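Local coordinates for 4-amino-4-deoxychorismate lyase (PDB 3LUL), which belongs to the class IV aminotransferase family, two-lobed pyridoxal-phosphate enzymes, and carries that cofactor on a lysine in an assembly of two chains, at residues 3-8 with 105-110; 21-26 with 87-92; 225-230 with 251-256; 121-126 with 245-250; 35-40 with 81-86. One frame throughout, in Å; residues are numbered along the deposited sequence.

Starting at the N terminus, the chain opens contact 1 at 3-8, contact 2 at 21-26 and contact 5 at 35-40, then closes them in reverse order: 81-86 completes contact 5, 87-92 contact 2 and 105-110 contact 1. The three loops are therefore nested, and all reach one five-stranded sheet; contact 2 sets the 3-10 turn on strand 84-91. The chain then enters the second large sheet. Contact 4 opens at 121-126, contact 3 opens at 225-230, and 245-250 and 251-256 close them in turn, so these two loops cross. The centres of contacts 3 and 4 are about 9 Å apart, whereas those of contacts 1 and 3 are about 44 Å apart, on opposite sides of the chain's centre.

Contact 1. Residues 3-8 with 105-110; sequences PTRVIE and VSQLIF
V6 meets F110 and L108 in the buried apolar part of this strand pair. V6 CG1 lies at the edge of the F110 ring, 4.1 Å from CE2, and the two side chains cross at about a right angle. V6 CG2 comes equally close to L108 CD2, and helix 65-78 covers this side through H71 and L72. I7 CB touches I109 CG1 at 3.9 Å, and the buried I109 also packs on I19 of the second subunit. On the V6 face T4 OG1 and S106 OG approach to 3.1 Å; both are held from outside, T4 OG1 by the backbone N of E62 and S106 OG by the carbonyl of P60. The strands themselves pair in parallel. R5 uses both its backbone groups, its N bonding S106 O at 2.8 Å and its O taking L108 N, while I7 N reaches L108 O. Strand 4-6 is an outermost strand, within this chain, of a mixed five-stranded sheet, beside 106-113. The solvent side is the end of R5. Its chain runs extended from CG to NE, and its NH1 gives a long bond of 3.3 Å to Q107 OE1, which lies in the guanidinium plane. The bent Q107, buried against D21, turns its other amide atom back, NE2 donating almost straight (176°) to V105 O from above that carbonyl plane.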
# COMPACT_ATOMS: atom_id res chain seq x y z
N PRO B 3 8.93 2.13 -24.22
CA PRO B 3 8.74 1.49 -22.91
C PRO B 3 7.54 1.97 -22.07
O PRO B 3 7.48 1.63 -20.89
CB PRO B 3 10.06 1.79 -22.20
CG PRO B 3 10.51 3.06 -22.73
CD PRO B 3 9.86 3.27 -24.11
N THR B 4 6.64 2.76 -22.66
CA THR B 4 5.35 3.13 -22.02
C THR B 4 4.24 2.96 -23.04
O THR B 4 4.32 3.51 -24.13
CB THR B 4 5.39 4.55 -21.49
OG1 THR B 4 6.48 4.65 -20.58
CG2 THR B 4 4.07 4.91 -20.76
N ARG B 5 3.23 2.17 -22.69
CA ARG B 5 2.11 1.86 -23.59
C ARG B 5 0.80 2.39 -23.01
O ARG B 5 0.49 2.10 -21.87
CB ARG B 5 2.03 0.33 -23.75
CG ARG B 5 0.83 -0.19 -24.54
CD ARG B 5 1.04 -1.64 -24.99
NE ARG B 5 -0.13 -2.17 -25.68
CZ ARG B 5 -1.09 -2.93 -25.14
NH1 ARG B 5 -1.06 -3.29 -23.86
NH2 ARG B 5 -2.10 -3.34 -25.90
N VAL B 6 0.03 3.16 -23.77
CA VAL B 6 -1.34 3.46 -23.34
C VAL B 6 -2.25 2.30 -23.75
O VAL B 6 -2.29 1.95 -24.93
CB VAL B 6 -1.90 4.78 -23.89
CG1 VAL B 6 -3.36 4.95 -23.47
CG2 VAL B 6 -1.07 5.94 -23.37
N ILE B 7 -2.95 1.70 -22.80
CA ILE B 7 -3.98 0.69 -23.11
C ILE B 7 -5.29 1.43 -23.45
O ILE B 7 -5.86 2.11 -22.59
CB ILE B 7 -4.21 -0.30 -21.95
CG1 ILE B 7 -2.89 -0.92 -21.47
CG2 ILE B 7 -5.17 -1.43 -22.39
CD1 ILE B 7 -3.04 -1.67 -20.18
N GLU B 8 -5.72 1.31 -24.70
CA GLU B 8 -6.91 2.00 -25.23
C GLU B 8 -8.13 1.07 -25.15
O GLU B 8 -7.99 -0.14 -25.04
CB GLU B 8 -6.70 2.41 -26.70
CG GLU B 8 -5.34 3.04 -27.08
CD GLU B 8 -5.36 4.55 -27.09
OE1 GLU B 8 -6.08 5.16 -26.27
OE2 GLU B 8 -4.65 5.14 -27.93
N VAL B 105 8.09 -2.44 -19.88
CA VAL B 105 7.09 -1.55 -20.47
C VAL B 105 5.98 -1.24 -19.45
O VAL B 105 5.22 -2.13 -19.04
CB VAL B 105 6.49 -2.11 -21.79
CG1 VAL B 105 5.46 -1.12 -22.40
CG2 VAL B 105 7.60 -2.45 -22.80
N SER B 106 5.93 0.02 -19.03
CA SER B 106 4.85 0.48 -18.17
C SER B 106 3.57 0.69 -18.99
O SER B 106 3.60 0.83 -20.22
CB SER B 106 5.27 1.74 -17.41
OG SER B 106 5.68 2.78 -18.28
N GLN B 107 2.44 0.67 -18.30
CA GLN B 107 1.15 0.68 -18.93
C GLN B 107 0.39 1.84 -18.32
O GLN B 107 0.45 2.06 -17.12
CB GLN B 107 0.43 -0.65 -18.71
CG GLN B 107 1.31 -1.89 -18.92
CD GLN B 107 1.45 -2.27 -20.37
OE1 GLN B 107 0.45 -2.43 -21.06
NE2 GLN B 107 2.70 -2.42 -20.85
N LEU B 108 -0.29 2.60 -19.15
CA LEU B 108 -1.05 3.73 -18.70
C LEU B 108 -2.50 3.53 -19.12
O LEU B 108 -2.76 3.15 -20.29
CB LEU B 108 -0.45 4.96 -19.33
CG LEU B 108 -0.83 6.37 -18.93
CD1 LEU B 108 -0.82 6.58 -17.39
CD2 LEU B 108 0.12 7.31 -19.65
N ILE B 109 -3.44 3.72 -18.19
CA ILE B 109 -4.87 3.71 -18.48
C ILE B 109 -5.50 5.04 -18.02
O ILE B 109 -5.20 5.54 -16.94
CB ILE B 109 -5.59 2.51 -17.84
CG1 ILE B 109 -5.12 1.21 -18.52
CG2 ILE B 109 -7.16 2.65 -17.91
CD1 ILE B 109 -5.73 -0.08 -17.90
N PHE B 110 -6.36 5.60 -18.88
CA PHE B 110 -7.18 6.77 -18.52
C PHE B 110 -8.65 6.42 -18.42
O PHE B 110 -9.18 5.69 -19.27
CB PHE B 110 -7.04 7.87 -19.56
CG PHE B 110 -5.65 8.33 -19.78
CD1 PHE B 110 -5.15 9.41 -19.03
CD2 PHE B 110 -4.83 7.75 -20.76
CE1 PHE B 110 -3.87 9.88 -19.25
CE2 PHE B 110 -3.55 8.22 -20.98
CZ PHE B 110 -3.07 9.28 -20.23
O HOH W 1 -6.91 4.51 -21.56

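Contact 2. Residues 21-26 with 87-92; sequences DRIFLG and KAILSG
D21 and S91 supply the one hydrogen bond between the two segments. S91 OG donates to D21 OD2 at 2.9 Å, meeting it on the syn side and a little out of the carboxylate plane. D21 CB points toward 87-92, with CG anti to the backbone N (chi1 -162°). The other carboxylate oxygen works locally: I23 N donates to D21 OD1 at 3.0 Å, nearly straight at 171°, from the anti side, and the backbone N of G93 reaches the same oxygen. A buried carboxylate is thus met by three donors, which fixes its rotation and would help to stabilise its negative charge. Apolar contact adds to this. I23 has CG1 anti to its backbone N, and the side chain ends with CD1 3.6 Å from I89 CG2, the two side chains crossing at about a right angle. Nearer the backbone, I23 CB lies 3.7 Å from S91 CB, and F17 packs on both I23 and S91. G92, just past the strand, has no side chain where R22 CB lies close by. Across the dimer interface I23 touches F24 of the second subunit, and the F24 rings of the two subunits meet. The arrangement is an Asx turn at D21 leading into the 3-10 segment 22-25, set on the end of strand 84-91 beside the subunit interface.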
# COMPACT_ATOMS: atom_id res chain seq x y z
N ASP B 21 0.82 -8.09 -14.19
CA ASP B 21 1.26 -6.71 -14.03
C ASP B 21 1.71 -6.44 -12.60
O ASP B 21 1.09 -6.90 -11.63
CB ASP B 21 0.14 -5.73 -14.46
CG ASP B 21 0.65 -4.34 -14.75
OD1 ASP B 21 1.29 -3.76 -13.86
OD2 ASP B 21 0.41 -3.83 -15.87
N ARG B 22 2.82 -5.72 -12.45
CA ARG B 22 3.35 -5.46 -11.11
C ARG B 22 2.45 -4.53 -10.27
O ARG B 22 2.64 -4.42 -9.06
CB ARG B 22 4.80 -4.95 -11.19
CG ARG B 22 5.77 -5.98 -11.77
CD ARG B 22 7.17 -5.46 -11.87
NE ARG B 22 7.61 -4.79 -10.64
CZ ARG B 22 8.02 -5.41 -9.53
NH1 ARG B 22 8.09 -6.74 -9.44
NH2 ARG B 22 8.40 -4.69 -8.49
N ILE B 23 1.45 -3.89 -10.90
CA ILE B 23 0.46 -3.12 -10.15
C ILE B 23 -0.21 -3.96 -9.08
O ILE B 23 -0.63 -3.42 -8.05
CB ILE B 23 -0.57 -2.41 -11.10
CG1 ILE B 23 -1.41 -1.36 -10.35
CG2 ILE B 23 -1.53 -3.38 -11.77
CD1 ILE B 23 -2.12 -0.38 -11.31
N PHE B 24 -0.29 -5.29 -9.27
CA PHE B 24 -0.83 -6.19 -8.22
C PHE B 24 0.04 -6.44 -6.99
O PHE B 24 -0.40 -7.07 -6.05
CB PHE B 24 -1.31 -7.50 -8.89
CG PHE B 24 -2.49 -7.28 -9.81
CD1 PHE B 24 -3.73 -6.95 -9.29
CD2 PHE B 24 -2.36 -7.28 -11.16
CE1 PHE B 24 -4.82 -6.70 -10.12
CE2 PHE B 24 -3.46 -7.05 -12.00
CZ PHE B 24 -4.68 -6.74 -11.47
N LEU B 25 1.29 -5.95 -7.02
CA LEU B 25 2.21 -5.91 -5.90
C LEU B 25 2.25 -4.50 -5.29
O LEU B 25 2.98 -4.22 -4.31
CB LEU B 25 3.62 -6.31 -6.39
CG LEU B 25 3.80 -7.61 -7.18
CD1 LEU B 25 5.25 -7.84 -7.60
CD2 LEU B 25 3.31 -8.75 -6.32
N GLY B 26 1.48 -3.58 -5.87
CA GLY B 26 1.48 -2.21 -5.45
C GLY B 26 2.34 -1.27 -6.28
O GLY B 26 2.46 -0.10 -5.91
N LYS B 87 -9.00 10.00 -14.24
CA LYS B 87 -7.96 9.32 -13.44
C LYS B 87 -7.00 8.64 -14.39
O LYS B 87 -7.41 7.91 -15.28
CB LYS B 87 -8.59 8.33 -12.48
CG LYS B 87 -7.61 7.75 -11.45
CD LYS B 87 -8.34 6.88 -10.39
CE LYS B 87 -7.34 6.11 -9.53
NZ LYS B 87 -8.01 5.43 -8.35
N ALA B 88 -5.71 8.92 -14.24
CA ALA B 88 -4.64 8.24 -15.00
C ALA B 88 -3.97 7.27 -14.03
O ALA B 88 -3.66 7.66 -12.93
CB ALA B 88 -3.63 9.22 -15.47
N ILE B 89 -3.85 6.00 -14.42
CA ILE B 89 -3.15 5.00 -13.62
C ILE B 89 -1.97 4.47 -14.43
O ILE B 89 -2.17 4.05 -15.56
CB ILE B 89 -4.06 3.81 -13.22
CG1 ILE B 89 -5.32 4.29 -12.49
CG2 ILE B 89 -3.29 2.85 -12.30
CD1 ILE B 89 -6.31 3.13 -12.18
N LEU B 90 -0.77 4.54 -13.86
CA LEU B 90 0.48 4.05 -14.48
C LEU B 90 0.93 2.83 -13.68
O LEU B 90 1.17 2.94 -12.47
CB LEU B 90 1.58 5.11 -14.40
CG LEU B 90 2.93 4.77 -15.01
CD1 LEU B 90 2.84 4.74 -16.52
CD2 LEU B 90 4.00 5.77 -14.54
N SER B 91 1.00 1.69 -14.34
CA SER B 91 1.45 0.45 -13.71
C SER B 91 2.88 0.18 -14.07
O SER B 91 3.36 0.61 -15.12
CB SER B 91 0.63 -0.74 -14.20
OG SER B 91 0.91 -1.03 -15.55
N GLY B 92 3.56 -0.56 -13.20
CA GLY B 92 4.94 -1.01 -13.48
C GLY B 92 4.99 -1.93 -14.69
O GLY B 92 5.99 -2.02 -15.38

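Contact 3. Residues 225-230 with 251-256; sequences KRIEDA and IIFEVN
The carbonyl oxygen of I227 is approached by two groups. From within its own segment A230 N donates to it at 3.0 Å as the helix ends, and from 251-256 the F253 ring comes up obliquely, CE1 at 3.2 Å and CZ at 3.5 Å from I227 O. The same ring stands a little further from two other carbonyls, CE1 being 3.9 Å from E228 O and CD1 the same distance from A230 O, so three backbone oxygens lie obliquely about its CD1-CE1-CZ part. F253 CB points toward 225-230, and CG is placed anti to the carbonyl carbon, beside the backbone N (chi1 -56°). CZ also touches I227 CG2 at 4.1 Å, the two side chains crossing obliquely. V233 packs on both I227 and F253, and L248, L164 and F166 close round I227. At the more exposed margin I251 CG2 lies 4.0 Å from E228 O; I251 CD1 is modelled too close to the E228 chain to be trusted in detail, and E228 is present in two conformers. A salt bridge lies within the helix segment, K225 NZ meeting the syn lone pair of D229 OD2 at 2.8 Å, one helical turn on. The contact joins the end of helix 224-228 to the segment at and after strand 251-252, which pairs with strand 241-248 through F253 and L246. The two segments share neither hydrogen bond nor salt bridge. Their contact therefore rests on packing of a ring beside carbonyl oxygens, to which weak electrostatic attraction may add slightly.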
# COMPACT_ATOMS: atom_id res chain seq x y z
N LYS B 225 -2.61 20.62 18.89
CA LYS B 225 -3.00 21.82 19.62
C LYS B 225 -3.11 23.04 18.71
O LYS B 225 -4.01 23.86 18.90
CB LYS B 225 -2.03 22.11 20.77
CG LYS B 225 -2.45 23.34 21.62
CD LYS B 225 -1.54 23.58 22.82
CE LYS B 225 -1.68 25.02 23.35
NZ LYS B 225 -3.10 25.49 23.44
N ARG B 226 -2.23 23.18 17.72
CA ARG B 226 -2.38 24.26 16.71
C ARG B 226 -3.68 24.18 15.95
O ARG B 226 -4.31 25.22 15.67
CB ARG B 226 -1.23 24.28 15.70
CG ARG B 226 0.11 24.62 16.28
CD ARG B 226 0.13 25.99 16.89
NE ARG B 226 -0.34 27.02 15.97
CZ ARG B 226 0.43 27.71 15.11
NH1 ARG B 226 1.74 27.50 15.03
NH2 ARG B 226 -0.13 28.64 14.33
N ILE B 227 -4.10 22.97 15.59
CA ILE B 227 -5.36 22.79 14.86
C ILE B 227 -6.52 23.16 15.77
O ILE B 227 -7.42 23.93 15.39
CB ILE B 227 -5.56 21.35 14.35
CG1 ILE B 227 -4.38 20.91 13.51
CG2 ILE B 227 -6.79 21.23 13.51
CD1 ILE B 227 -4.36 19.37 13.29
N GLU B 228 -6.49 22.64 16.99
CA GLU B 228 -7.58 22.85 17.95
C GLU B 228 -7.80 24.33 18.23
O GLU B 228 -8.92 24.77 18.40
CB GLU B 228 -7.30 22.07 19.24
CG GLU B 228 -7.38 20.56 18.97
CD GLU B 228 -6.88 19.67 20.09
OE1 GLU B 228 -6.14 20.13 20.98
OE2 GLU B 228 -7.23 18.47 20.05
N ASP B 229 -6.70 25.09 18.25
CA ASP B 229 -6.72 26.54 18.47
C ASP B 229 -6.94 27.41 17.21
O ASP B 229 -7.02 28.63 17.33
CB ASP B 229 -5.43 27.00 19.17
CG ASP B 229 -5.32 26.51 20.62
OD1 ASP B 229 -6.31 25.94 21.17
OD2 ASP B 229 -4.23 26.67 21.21
N ALA B 230 -7.06 26.80 16.03
CA ALA B 230 -7.24 27.55 14.77
C ALA B 230 -8.57 28.30 14.69
O ALA B 230 -9.55 27.86 15.26
CB ALA B 230 -7.12 26.60 13.58
N ILE B 251 -13.97 18.93 18.52
CA ILE B 251 -13.66 20.35 18.43
C ILE B 251 -14.37 20.88 17.19
O ILE B 251 -14.11 20.40 16.09
CB ILE B 251 -12.14 20.59 18.39
CG1 ILE B 251 -11.48 20.00 19.64
CG2 ILE B 251 -11.82 22.09 18.29
CD1 ILE B 251 -10.22 19.27 19.40
N ILE B 252 -15.27 21.84 17.40
CA ILE B 252 -16.05 22.47 16.34
C ILE B 252 -15.37 23.78 15.99
O ILE B 252 -14.99 24.54 16.88
CB ILE B 252 -17.50 22.77 16.81
CG1 ILE B 252 -18.13 21.54 17.47
CG2 ILE B 252 -18.36 23.20 15.64
CD1 ILE B 252 -18.34 20.39 16.53
N PHE B 253 -15.25 24.06 14.69
CA PHE B 253 -14.71 25.30 14.17
C PHE B 253 -15.77 26.13 13.46
O PHE B 253 -16.73 25.60 12.89
CB PHE B 253 -13.63 24.99 13.13
CG PHE B 253 -12.53 24.10 13.64
CD1 PHE B 253 -11.58 24.61 14.51
CD2 PHE B 253 -12.44 22.78 13.24
CE1 PHE B 253 -10.56 23.81 14.98
CE2 PHE B 253 -11.43 21.98 13.70
CZ PHE B 253 -10.50 22.50 14.60
N GLU B 254 -15.56 27.45 13.47
CA GLU B 254 -16.22 28.33 12.52
C GLU B 254 -15.74 27.95 11.11
O GLU B 254 -14.53 27.82 10.88
CB GLU B 254 -15.88 29.79 12.83
CG GLU B 254 -16.37 30.79 11.81
CD GLU B 254 -17.87 30.69 11.56
OE1 GLU B 254 -18.65 30.88 12.53
OE2 GLU B 254 -18.26 30.42 10.41
N VAL B 255 -16.69 27.75 10.19
CA VAL B 255 -16.37 27.34 8.82
C VAL B 255 -16.14 28.49 7.84
O VAL B 255 -15.55 28.28 6.77
CB VAL B 255 -17.43 26.36 8.26
CG1 VAL B 255 -17.43 25.07 9.10
CG2 VAL B 255 -18.81 27.00 8.21
N ASN B 256 -16.54 29.69 8.22
CA ASN B 256 -16.40 30.86 7.34
C ASN B 256 -15.16 31.69 7.68
O ASN B 256 -14.80 31.86 8.84
CB ASN B 256 -17.66 31.73 7.39
CG ASN B 256 -18.86 31.03 6.78
OD1 ASN B 256 -18.77 30.43 5.69
ND2 ASN B 256 -19.97 31.04 7.49

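Contact 4. Residues 121-126 with 245-250; sequences PVRLIS and VLSLDN
D249 and S126 make a two-armed polar contact. S126 N donates to D249 OD1 at 2.9 Å and S126 OG to D249 OD2 at 2.7 Å, both on the syn side of the carboxylate; OD2 has a second partner in the salt bridge with K224. In the conformer described, R123 NH1 bonds S247 OG at 2.9 Å, bent at 132°, while L246 CD2 lies over one guanidinium face. A water links S247 OG, L124 O and D249 O. Backbone bonds tie the parallel strands: L246 N to V122 O, L124 N to S247 O and D249 N to L124 O. A beta bulge intervenes, since V122 pairs with V245 but R123 already with S247, leaving L246 as the extra residue. Apolar packing fills the L124 side, where L124 CD1 meets V245 CG1 at 3.9 Å at about a right angle and L124 CB meets L248 CD1 at 3.8 Å. Strand 122-131 lies between 241-248 and 162-167 in the sheet. Strand 232-237, the antiparallel neighbour of 241-248, packs V233 and L235 against V245, and I252 of strand 251-252 touches R123, L246 and S247.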
# COMPACT_ATOMS: atom_id res chain seq x y z
N PRO B 121 -19.67 21.22 5.12
CA PRO B 121 -18.34 21.11 5.73
C PRO B 121 -18.06 19.73 6.30
O PRO B 121 -18.98 19.02 6.68
CB PRO B 121 -18.38 22.13 6.86
CG PRO B 121 -19.43 23.08 6.44
CD PRO B 121 -20.47 22.24 5.80
N VAL B 122 -16.78 19.35 6.30
CA VAL B 122 -16.38 17.98 6.64
C VAL B 122 -16.08 17.82 8.12
O VAL B 122 -15.57 18.72 8.76
CB VAL B 122 -15.15 17.52 5.83
CG1 VAL B 122 -15.51 17.43 4.37
CG2 VAL B 122 -13.99 18.44 6.01
N ARG B 123 -16.41 16.63 8.63
CA ARG B 123 -16.06 16.23 9.99
C ARG B 123 -14.88 15.25 9.95
O ARG B 123 -14.92 14.24 9.23
CB ARG B 123 -17.27 15.59 10.68
CG ARG B 123 -18.43 16.54 10.98
CD ARG B 123 -19.36 15.92 12.01
NE ARG B 123 -20.47 16.79 12.42
CZ ARG B 123 -20.40 17.67 13.41
NH1 ARG B 123 -19.26 17.84 14.08
NH2 ARG B 123 -21.46 18.40 13.73
N LEU B 124 -13.84 15.55 10.73
CA LEU B 124 -12.60 14.76 10.79
C LEU B 124 -12.42 14.08 12.13
O LEU B 124 -12.88 14.60 13.15
CB LEU B 124 -11.38 15.65 10.57
CG LEU B 124 -11.33 16.40 9.24
CD1 LEU B 124 -10.06 17.25 9.15
CD2 LEU B 124 -11.39 15.42 8.06
N ILE B 125 -11.76 12.92 12.12
CA ILE B 125 -11.24 12.28 13.32
C ILE B 125 -9.76 12.05 13.15
O ILE B 125 -9.27 11.87 12.03
CB ILE B 125 -11.98 10.95 13.71
CG1 ILE B 125 -12.05 9.95 12.56
CG2 ILE B 125 -13.41 11.24 14.32
CD1 ILE B 125 -11.45 8.59 12.83
N SER B 126 -9.03 12.08 14.26
CA SER B 126 -7.59 11.86 14.22
C SER B 126 -7.34 10.36 14.27
O SER B 126 -7.92 9.67 15.10
CB SER B 126 -6.93 12.47 15.47
OG SER B 126 -7.01 13.88 15.48
N VAL B 245 -13.77 22.65 6.91
CA VAL B 245 -13.77 21.67 8.00
C VAL B 245 -14.61 22.19 9.17
O VAL B 245 -14.38 23.27 9.70
CB VAL B 245 -12.34 21.33 8.46
CG1 VAL B 245 -12.34 20.41 9.73
CG2 VAL B 245 -11.55 20.66 7.33
N LEU B 246 -15.62 21.40 9.54
CA LEU B 246 -16.52 21.72 10.64
C LEU B 246 -15.93 21.31 11.97
O LEU B 246 -16.12 22.00 12.97
CB LEU B 246 -17.89 21.05 10.44
CG LEU B 246 -18.95 21.23 11.56
CD1 LEU B 246 -19.24 22.69 11.86
CD2 LEU B 246 -20.23 20.50 11.20
N SER B 247 -15.22 20.20 12.01
CA SER B 247 -14.74 19.67 13.28
C SER B 247 -13.59 18.69 13.13
O SER B 247 -13.49 18.01 12.12
CB SER B 247 -15.87 18.99 14.05
OG SER B 247 -16.43 17.87 13.35
N LEU B 248 -12.78 18.60 14.20
CA LEU B 248 -11.77 17.55 14.38
C LEU B 248 -12.03 16.91 15.75
O LEU B 248 -11.96 17.61 16.76
CB LEU B 248 -10.36 18.11 14.34
CG LEU B 248 -9.23 17.11 14.67
CD1 LEU B 248 -9.19 15.88 13.69
CD2 LEU B 248 -7.90 17.82 14.75
N ASP B 249 -12.33 15.61 15.77
CA ASP B 249 -12.65 14.91 17.03
C ASP B 249 -13.78 15.68 17.73
O ASP B 249 -14.82 15.94 17.12
CB ASP B 249 -11.36 14.76 17.86
CG ASP B 249 -10.25 14.04 17.10
OD1 ASP B 249 -10.56 13.01 16.48
OD2 ASP B 249 -9.08 14.47 17.15
N ASN B 250 -13.57 16.09 18.97
CA ASN B 250 -14.58 16.88 19.69
C ASN B 250 -14.32 18.39 19.68
O ASN B 250 -14.47 19.07 20.69
CB ASN B 250 -14.74 16.38 21.11
CG ASN B 250 -13.52 16.64 21.98
OD1 ASN B 250 -12.40 16.22 21.65
ND2 ASN B 250 -13.75 17.31 23.11
O HOH W 2 -15.31 15.62 14.15

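Contact 5. Residues 35-40 with 81-86; sequences VNSSKP and LYHGGI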
# COMPACT_ATOMS: atom_id res chain seq x y z
N VAL B 35 -11.69 18.06 -14.63
CA VAL B 35 -12.02 18.52 -15.97
C VAL B 35 -13.10 19.60 -15.82
O VAL B 35 -14.14 19.35 -15.18
CB VAL B 35 -12.48 17.40 -16.88
CG1 VAL B 35 -12.95 17.97 -18.22
CG2 VAL B 35 -11.36 16.42 -17.10
N ASN B 36 -12.80 20.80 -16.35
CA ASN B 36 -13.69 21.95 -16.30
C ASN B 36 -13.95 22.43 -17.72
O ASN B 36 -13.02 22.68 -18.45
CB ASN B 36 -13.09 23.13 -15.51
CG ASN B 36 -12.65 22.76 -14.10
OD1 ASN B 36 -13.48 22.43 -13.25
ND2 ASN B 36 -11.35 22.88 -13.82
N SER B 37 -15.21 22.51 -18.12
CA SER B 37 -15.59 22.98 -19.44
C SER B 37 -14.85 22.24 -20.56
O SER B 37 -14.38 22.85 -21.53
CB SER B 37 -15.45 24.50 -19.53
OG SER B 37 -16.04 25.15 -18.40
N SER B 38 -14.74 20.92 -20.38
CA SER B 38 -14.14 19.99 -21.33
C SER B 38 -12.63 20.11 -21.44
O SER B 38 -12.04 19.55 -22.35
CB SER B 38 -14.76 20.12 -22.72
OG SER B 38 -16.16 20.07 -22.63
N LYS B 39 -12.03 20.84 -20.51
CA LYS B 39 -10.58 21.04 -20.46
C LYS B 39 -9.97 20.45 -19.18
O LYS B 39 -10.43 20.74 -18.08
CB LYS B 39 -10.24 22.52 -20.56
CG LYS B 39 -10.54 23.12 -21.95
CD LYS B 39 -10.61 24.65 -21.91
CE LYS B 39 -10.69 25.27 -23.32
NZ LYS B 39 -11.66 26.42 -23.38
N PRO B 40 -8.90 19.64 -19.32
CA PRO B 40 -8.22 19.18 -18.11
C PRO B 40 -7.49 20.33 -17.42
O PRO B 40 -6.71 21.04 -18.03
CB PRO B 40 -7.24 18.10 -18.63
CG PRO B 40 -7.01 18.43 -20.03
CD PRO B 40 -8.23 19.16 -20.54
N LEU B 81 -17.46 14.52 -21.74
CA LEU B 81 -17.30 15.17 -20.45
C LEU B 81 -17.25 16.69 -20.63
O LEU B 81 -16.61 17.21 -21.58
CB LEU B 81 -16.03 14.64 -19.79
CG LEU B 81 -15.91 14.52 -18.28
CD1 LEU B 81 -16.94 13.55 -17.73
CD2 LEU B 81 -14.47 14.09 -17.95
N TYR B 82 -17.95 17.41 -19.75
CA TYR B 82 -17.80 18.86 -19.67
C TYR B 82 -17.17 19.16 -18.34
O TYR B 82 -15.98 19.50 -18.30
CB TYR B 82 -19.13 19.57 -19.91
CG TYR B 82 -19.06 21.10 -20.04
CD1 TYR B 82 -18.88 21.71 -21.30
CD2 TYR B 82 -19.23 21.92 -18.93
CE1 TYR B 82 -18.83 23.11 -21.42
CE2 TYR B 82 -19.21 23.34 -19.05
CZ TYR B 82 -18.99 23.91 -20.30
OH TYR B 82 -18.98 25.30 -20.40
N HIS B 83 -17.92 19.03 -17.25
CA HIS B 83 -17.33 19.05 -15.92
C HIS B 83 -17.22 17.61 -15.42
O HIS B 83 -18.14 16.80 -15.59
CB HIS B 83 -18.16 19.83 -14.92
CG HIS B 83 -18.38 21.27 -15.27
ND1 HIS B 83 -17.43 22.03 -15.91
CD2 HIS B 83 -19.41 22.10 -14.98
CE1 HIS B 83 -17.88 23.27 -16.05
NE2 HIS B 83 -19.08 23.34 -15.49
N GLY B 84 -16.13 17.30 -14.75
CA GLY B 84 -15.95 15.94 -14.17
C GLY B 84 -14.50 15.68 -13.86
O GLY B 84 -13.76 16.61 -13.54
N GLY B 85 -14.10 14.41 -13.92
CA GLY B 85 -12.72 14.03 -13.66
C GLY B 85 -12.15 13.02 -14.61
O GLY B 85 -12.89 12.29 -15.29
N ILE B 86 -10.81 12.98 -14.65
CA ILE B 86 -10.09 11.89 -15.31
C ILE B 86 -9.05 11.33 -14.35
O ILE B 86 -8.33 12.09 -13.71
CB ILE B 86 -9.34 12.33 -16.59
CG1 ILE B 86 -10.27 12.75 -17.71
CG2 ILE B 86 -8.46 11.16 -17.12
CD1 ILE B 86 -9.53 13.34 -18.91
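V35 starts the first segment with a hydrogen-bonded antiparallel pair to G84: V35 N donates to G84 O at 2.8 Å, from above the carbonyl plane, and G84 N returns a bond to V35 O. The V35 side chain is buried between two neighbours, its CG2 touching I86 CG1 at 3.9 Å and L81 CD2 at 4.0 Å, while CG1 rests on Y82 O. G84 has no side chain, and L81 CD1 lies close to where one would start. N36 turns its own side chain away from 81-86, OD1 being bonded to R34. Its backbone opens a type I' turn, N36 to K39, with N36 and K39 bonded to each other in both directions, which makes the tight hairpin between strands 28-36 and 39-40; both turn residues, S37 and S38, have positive phi. S37 N donates to H83 ND1 at 3.2 Å, nearly straight (168°), consistent with an unprotonated ND1. S37 CA sits over the centre of the Y82 ring, 3.5 Å from its centroid, a CH-pi contact, and Y82 CD2 in turn lies over the H83 ring. S37 OG lies 3.5 Å from H83 CE1. S38 then uses two groups: its N gives a 2.8 Å bond to Y82 O, and OG donates to L81 O in the carbonyl plane, on a lone pair. P40 packs on helix 65-78 through F69, I73 and I76.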